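Local coordinates for iron-regulated ABC transporter siderophore-binding protein SirA (Staphylococcus aureus subsp. aureus, PDB 3MWG), which probably captures an iron-loaded siderophore, in this species staphyloferrin B, outside the cell and passes it to a membrane ABC transporter for iron uptake, at residues 5-10 with 67-72; 26-31 with 49-54. All coordinates share one frame; numbering follows the deposited sequence.

Both contacts belong to the N-terminal lobe and to one mixed sheet, in whose order strand 5-7 lies between strand 25-26, which leads into contact 2, and strand 67-71. Contact 1 joins strands 5-7 and 67-71; along the chain, contact 2 (26-31 with 49-54) falls wholly between its two halves. Their centres lie about 11 Å apart, and Gln10 connects them directly: its NE2 is 2.9 Å from Glu28 O and 3.0 Å from Glu52 OE1, both probable hydrogen bonds. Contact 2 continues past strand ends into loops, where Trp30 touches Leu254 of helix 249-254. That helix follows strand 243-248 of the other sheet, so Trp30 probably reaches toward the second lobe.

Contact 1 of 2, residues 5-10 with 67-72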
# COMPACT_ATOMS: atom_id res chain seq x y z
N VAL A 5 18.15 -13.88 -2.99
CA VAL A 5 16.75 -13.89 -2.53
C VAL A 5 15.78 -13.70 -3.70
O VAL A 5 16.01 -12.87 -4.59
CB VAL A 5 16.48 -12.87 -1.38
CG1 VAL A 5 16.75 -11.45 -1.81
CG2 VAL A 5 15.03 -12.96 -0.86
N VAL A 6 14.69 -14.46 -3.68
CA VAL A 6 13.60 -14.21 -4.62
C VAL A 6 12.38 -13.67 -3.86
O VAL A 6 11.92 -14.28 -2.88
CB VAL A 6 13.26 -15.48 -5.46
CG1 VAL A 6 12.05 -15.24 -6.36
CG2 VAL A 6 14.51 -15.92 -6.33
N THR A 7 11.86 -12.51 -4.29
CA THR A 7 10.70 -11.91 -3.61
C THR A 7 9.47 -11.97 -4.50
O THR A 7 9.49 -11.54 -5.65
CB THR A 7 11.01 -10.46 -3.22
OG1 THR A 7 11.46 -9.78 -4.41
CG2 THR A 7 12.14 -10.44 -2.16
N LEU A 8 8.38 -12.50 -3.94
CA LEU A 8 7.19 -12.87 -4.70
C LEU A 8 6.01 -11.92 -4.49
O LEU A 8 4.88 -12.18 -4.94
CB LEU A 8 6.78 -14.30 -4.34
CG LEU A 8 7.86 -15.34 -4.69
CD1 LEU A 8 7.28 -16.70 -4.46
CD2 LEU A 8 8.27 -15.18 -6.14
N TYR A 9 6.27 -10.81 -3.82
CA TYR A 9 5.30 -9.72 -3.85
C TYR A 9 6.00 -8.36 -3.80
O TYR A 9 7.11 -8.26 -3.25
CB TYR A 9 4.23 -9.88 -2.76
CG TYR A 9 4.69 -9.87 -1.30
CD1 TYR A 9 5.06 -11.06 -0.65
CD2 TYR A 9 4.69 -8.71 -0.55
CE1 TYR A 9 5.44 -11.08 0.72
CE2 TYR A 9 5.07 -8.71 0.84
CZ TYR A 9 5.44 -9.91 1.45
OH TYR A 9 5.81 -9.95 2.79
N GLN A 10 5.34 -7.34 -4.36
CA GLN A 10 5.95 -6.00 -4.55
C GLN A 10 6.66 -5.53 -3.29
O GLN A 10 7.80 -5.08 -3.34
CB GLN A 10 4.89 -4.94 -4.98
CG GLN A 10 3.84 -5.40 -6.01
CD GLN A 10 4.44 -5.64 -7.41
OE1 GLN A 10 5.13 -4.78 -7.95
NE2 GLN A 10 4.19 -6.82 -7.98
N LEU A 67 16.96 -17.97 -0.47
CA LEU A 67 15.76 -17.65 0.28
C LEU A 67 14.66 -17.17 -0.65
O LEU A 67 14.91 -16.35 -1.55
CB LEU A 67 16.07 -16.60 1.38
CG LEU A 67 14.88 -16.08 2.20
CD1 LEU A 67 14.44 -17.08 3.27
CD2 LEU A 67 15.19 -14.69 2.79
N ILE A 68 13.44 -17.67 -0.43
CA ILE A 68 12.25 -17.20 -1.15
C ILE A 68 11.32 -16.50 -0.14
O ILE A 68 11.07 -17.02 0.94
CB ILE A 68 11.51 -18.41 -1.82
CG1 ILE A 68 12.39 -19.06 -2.91
CG2 ILE A 68 10.14 -18.00 -2.42
CD1 ILE A 68 11.82 -20.40 -3.42
N VAL A 69 10.85 -15.30 -0.47
CA VAL A 69 9.88 -14.61 0.37
C VAL A 69 8.51 -14.70 -0.35
O VAL A 69 8.35 -14.14 -1.43
CB VAL A 69 10.28 -13.12 0.64
CG1 VAL A 69 9.22 -12.42 1.51
CG2 VAL A 69 11.69 -13.02 1.30
N ALA A 70 7.58 -15.44 0.25
CA ALA A 70 6.24 -15.72 -0.28
C ALA A 70 5.17 -15.05 0.58
O ALA A 70 5.48 -14.48 1.61
CB ALA A 70 6.01 -17.27 -0.28
N SER A 71 3.92 -15.12 0.15
CA SER A 71 2.81 -14.66 0.97
C SER A 71 1.76 -15.74 0.91
O SER A 71 1.70 -16.50 -0.08
CB SER A 71 2.24 -13.32 0.46
OG SER A 71 1.67 -13.47 -0.84
N LYS A 72 0.94 -15.83 1.95
CA LYS A 72 -0.14 -16.81 1.97
C LYS A 72 -1.16 -16.43 0.88
O LYS A 72 -1.68 -17.28 0.17
CB LYS A 72 -0.81 -16.84 3.35
CG LYS A 72 -1.97 -17.84 3.47
CD LYS A 72 -2.62 -17.76 4.88
CE LYS A 72 -3.57 -18.92 5.15
NZ LYS A 72 -4.77 -18.75 4.32
O HOH W 1 3.61 -13.45 -2.78
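Leu8 and Val69 meet around a single carbonyl, Val69 O, which accepts Leu8 N at 3.0 Å with the N-H bent to 144°. The Leu8 side chain can be traced outward from that point. Its CB lies 3.3 Å from Val69 O, and CG stays close to the same oxygen. With CG anti to the carbonyl carbon (chi1 -62°), the branch is carried over to the neighbouring residues: CD1 ends 3.7 Å from Ile68 CG2 and also approaches Ala70 CB, while Leu82 of helix 79-85 also packs on Leu8.

Before Leu8 the two segments run as parallel strands, paired Val5 with Leu67, Val6 with Ile68 and Thr7 with Val69. Val6 uses both of its backbone groups here: its N donates to Leu67 O at 2.9 Å, and its O receives Val69 N at 2.8 Å, nearly straight at 171°. On the sheet face bearing Val5, Leu67 and Val69, Val5 CG2 packs 4.0 Å from Val69 CG2, and Met104 of helix 97-108 lies against Val69.

Past the strand, Ala70 O lies at the edge of the Tyr9 ring, near its plane, 3.5 Å from CE1; Ser71 CB and Val69 CG1 meet the ring obliquely. The Tyr9 hydroxyl is hydrogen-bonded to Thr91 and Thr100. Ser71 OG holds a water at 2.7 Å, which makes a weak bond to Leu8 O, and also caps the following helix at Arg74 N.

Backbone bonding therefore fixes these adjacent parallel strands, apolar branches pack on both faces against helices 79-85 and 97-108, and Tyr9 and Ser71 take N-cap positions where helices begin, as in alpha/beta folds.

Contact 2 of 2, residues 26-31 with 49-54; sequences AVESWT and VGQEPA
Glu52 OE2, which lies 3.8 Å from Trp30 CZ2, is gripped by a water and by a charge: the water donates to it at 2.6 Å, and Arg74 forms a salt bridge to it. The same water accepts Trp30 NE1 at 2.9 Å, lying in the indole plane, so it joins ring and carboxylate where they do not bond directly. Glu52 OE2 itself comes near the ring plane at the edge, although the ring and carboxylate planes are turned 65° apart. The placement follows from the glutamate's extended chain, with CG anti to the backbone N (chi1 -174°). Its other oxygen, OE1, is taken up by Gln10 and lies beside the methyl CG2 of Val27.

Farther along the indole, Trp30 CH2 packs 3.8 Å from Pro53 CD, the proline coming from the opposite direction. A type I beta turn from Gln51 to Ala54 carries Glu52 and Pro53 to Trp30. A second water bridges the two backbones: it donates to Glu28 O at 2.7 Å and accepts Glu52 N at 2.9 Å, and it also sits over one face of the indole, toward its rim.

Two direct backbone bonds tie the segments together. Val49 N donates to Ala26 O at 2.9 Å, and Glu28 N reaches Gly50 O at 2.9 Å with an almost straight N-H (174°). Val27 CA and CB lie against that same Gly50 oxygen. Gly50 has a positive phi, at backbone angles where a CB would press on the carbonyl before it.

Direct bonding thus holds the segments at the ends of parallel strands 25-26 and 47-51, while water takes over toward Trp30. Arg74, Gln10 and the bound water together probably favour a charged Glu52 despite its burial.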
# COMPACT_ATOMS: atom_id res chain seq x y z
N ALA A 26 12.44 -11.32 -8.85
CA ALA A 26 11.33 -10.60 -8.23
C ALA A 26 10.14 -10.75 -9.16
O ALA A 26 10.32 -11.08 -10.33
CB ALA A 26 11.66 -9.13 -8.05
N VAL A 27 8.93 -10.56 -8.63
CA VAL A 27 7.74 -10.53 -9.48
C VAL A 27 7.63 -9.20 -10.21
O VAL A 27 8.13 -8.18 -9.75
CB VAL A 27 6.43 -10.86 -8.71
CG1 VAL A 27 6.37 -12.38 -8.40
CG2 VAL A 27 6.27 -9.96 -7.41
N GLU A 28 7.01 -9.26 -11.39
CA GLU A 28 6.73 -8.09 -12.22
C GLU A 28 5.92 -7.06 -11.43
O GLU A 28 5.00 -7.40 -10.67
CB GLU A 28 5.93 -8.54 -13.45
CG GLU A 28 5.67 -7.47 -14.48
CD GLU A 28 4.90 -8.01 -15.69
OE1 GLU A 28 5.46 -7.94 -16.79
OE2 GLU A 28 3.76 -8.52 -15.53
N SER A 29 6.26 -5.78 -11.65
CA SER A 29 5.49 -4.65 -11.10
C SER A 29 4.08 -4.61 -11.68
O SER A 29 3.84 -5.07 -12.80
CB SER A 29 6.22 -3.35 -11.37
OG SER A 29 6.41 -3.16 -12.77
N TRP A 30 3.13 -4.07 -10.92
CA TRP A 30 1.74 -4.02 -11.38
C TRP A 30 1.52 -3.07 -12.55
O TRP A 30 0.62 -3.30 -13.37
CB TRP A 30 0.81 -3.59 -10.24
CG TRP A 30 0.59 -4.66 -9.22
CD1 TRP A 30 1.04 -4.65 -7.93
CD2 TRP A 30 -0.11 -5.90 -9.39
NE1 TRP A 30 0.65 -5.80 -7.28
CE2 TRP A 30 -0.06 -6.58 -8.15
CE3 TRP A 30 -0.80 -6.48 -10.46
CZ2 TRP A 30 -0.68 -7.83 -7.95
CZ3 TRP A 30 -1.40 -7.73 -10.27
CH2 TRP A 30 -1.32 -8.39 -9.02
N THR A 31 2.32 -1.98 -12.58
CA THR A 31 2.28 -0.94 -13.62
C THR A 31 3.73 -0.53 -13.84
O THR A 31 4.60 -0.97 -13.08
CB THR A 31 1.42 0.31 -13.22
OG1 THR A 31 1.94 0.93 -12.02
CG2 THR A 31 -0.01 -0.07 -13.00
N VAL A 49 10.49 -13.04 -12.40
CA VAL A 49 10.06 -14.45 -12.36
C VAL A 49 8.57 -14.61 -12.64
O VAL A 49 7.97 -15.61 -12.24
CB VAL A 49 10.41 -15.15 -11.01
CG1 VAL A 49 11.93 -15.21 -10.80
CG2 VAL A 49 9.73 -14.46 -9.83
N GLY A 50 7.96 -13.65 -13.31
CA GLY A 50 6.55 -13.79 -13.64
C GLY A 50 5.69 -12.81 -12.85
O GLY A 50 6.20 -11.93 -12.19
N GLN A 51 4.39 -13.01 -12.92
CA GLN A 51 3.42 -12.09 -12.36
C GLN A 51 3.07 -12.53 -10.94
O GLN A 51 3.05 -13.72 -10.65
CB GLN A 51 2.18 -12.09 -13.24
CG GLN A 51 2.56 -11.80 -14.71
CD GLN A 51 1.40 -11.30 -15.56
OE1 GLN A 51 1.44 -10.19 -16.08
NE2 GLN A 51 0.37 -12.14 -15.72
N GLU A 52 2.80 -11.57 -10.07
CA GLU A 52 2.51 -11.86 -8.67
C GLU A 52 1.38 -12.89 -8.43
O GLU A 52 1.50 -13.71 -7.49
CB GLU A 52 2.27 -10.56 -7.91
CG GLU A 52 2.11 -10.74 -6.43
CD GLU A 52 2.06 -9.43 -5.70
OE1 GLU A 52 2.96 -8.62 -5.94
OE2 GLU A 52 1.14 -9.22 -4.90
N PRO A 53 0.30 -12.88 -9.25
CA PRO A 53 -0.70 -13.97 -9.06
C PRO A 53 -0.22 -15.40 -9.33
O PRO A 53 -0.84 -16.35 -8.85
CB PRO A 53 -1.80 -13.60 -10.07
CG PRO A 53 -1.75 -12.11 -10.12
CD PRO A 53 -0.25 -11.82 -10.11
N ALA A 54 0.84 -15.57 -10.11
CA ALA A 54 1.28 -16.92 -10.50
C ALA A 54 2.75 -16.87 -10.96
O ALA A 54 3.01 -16.98 -12.15
CB ALA A 54 0.35 -17.50 -11.64
O HOH W 2 2.76 -8.81 -11.05
O HOH W 3 0.50 -6.71 -4.57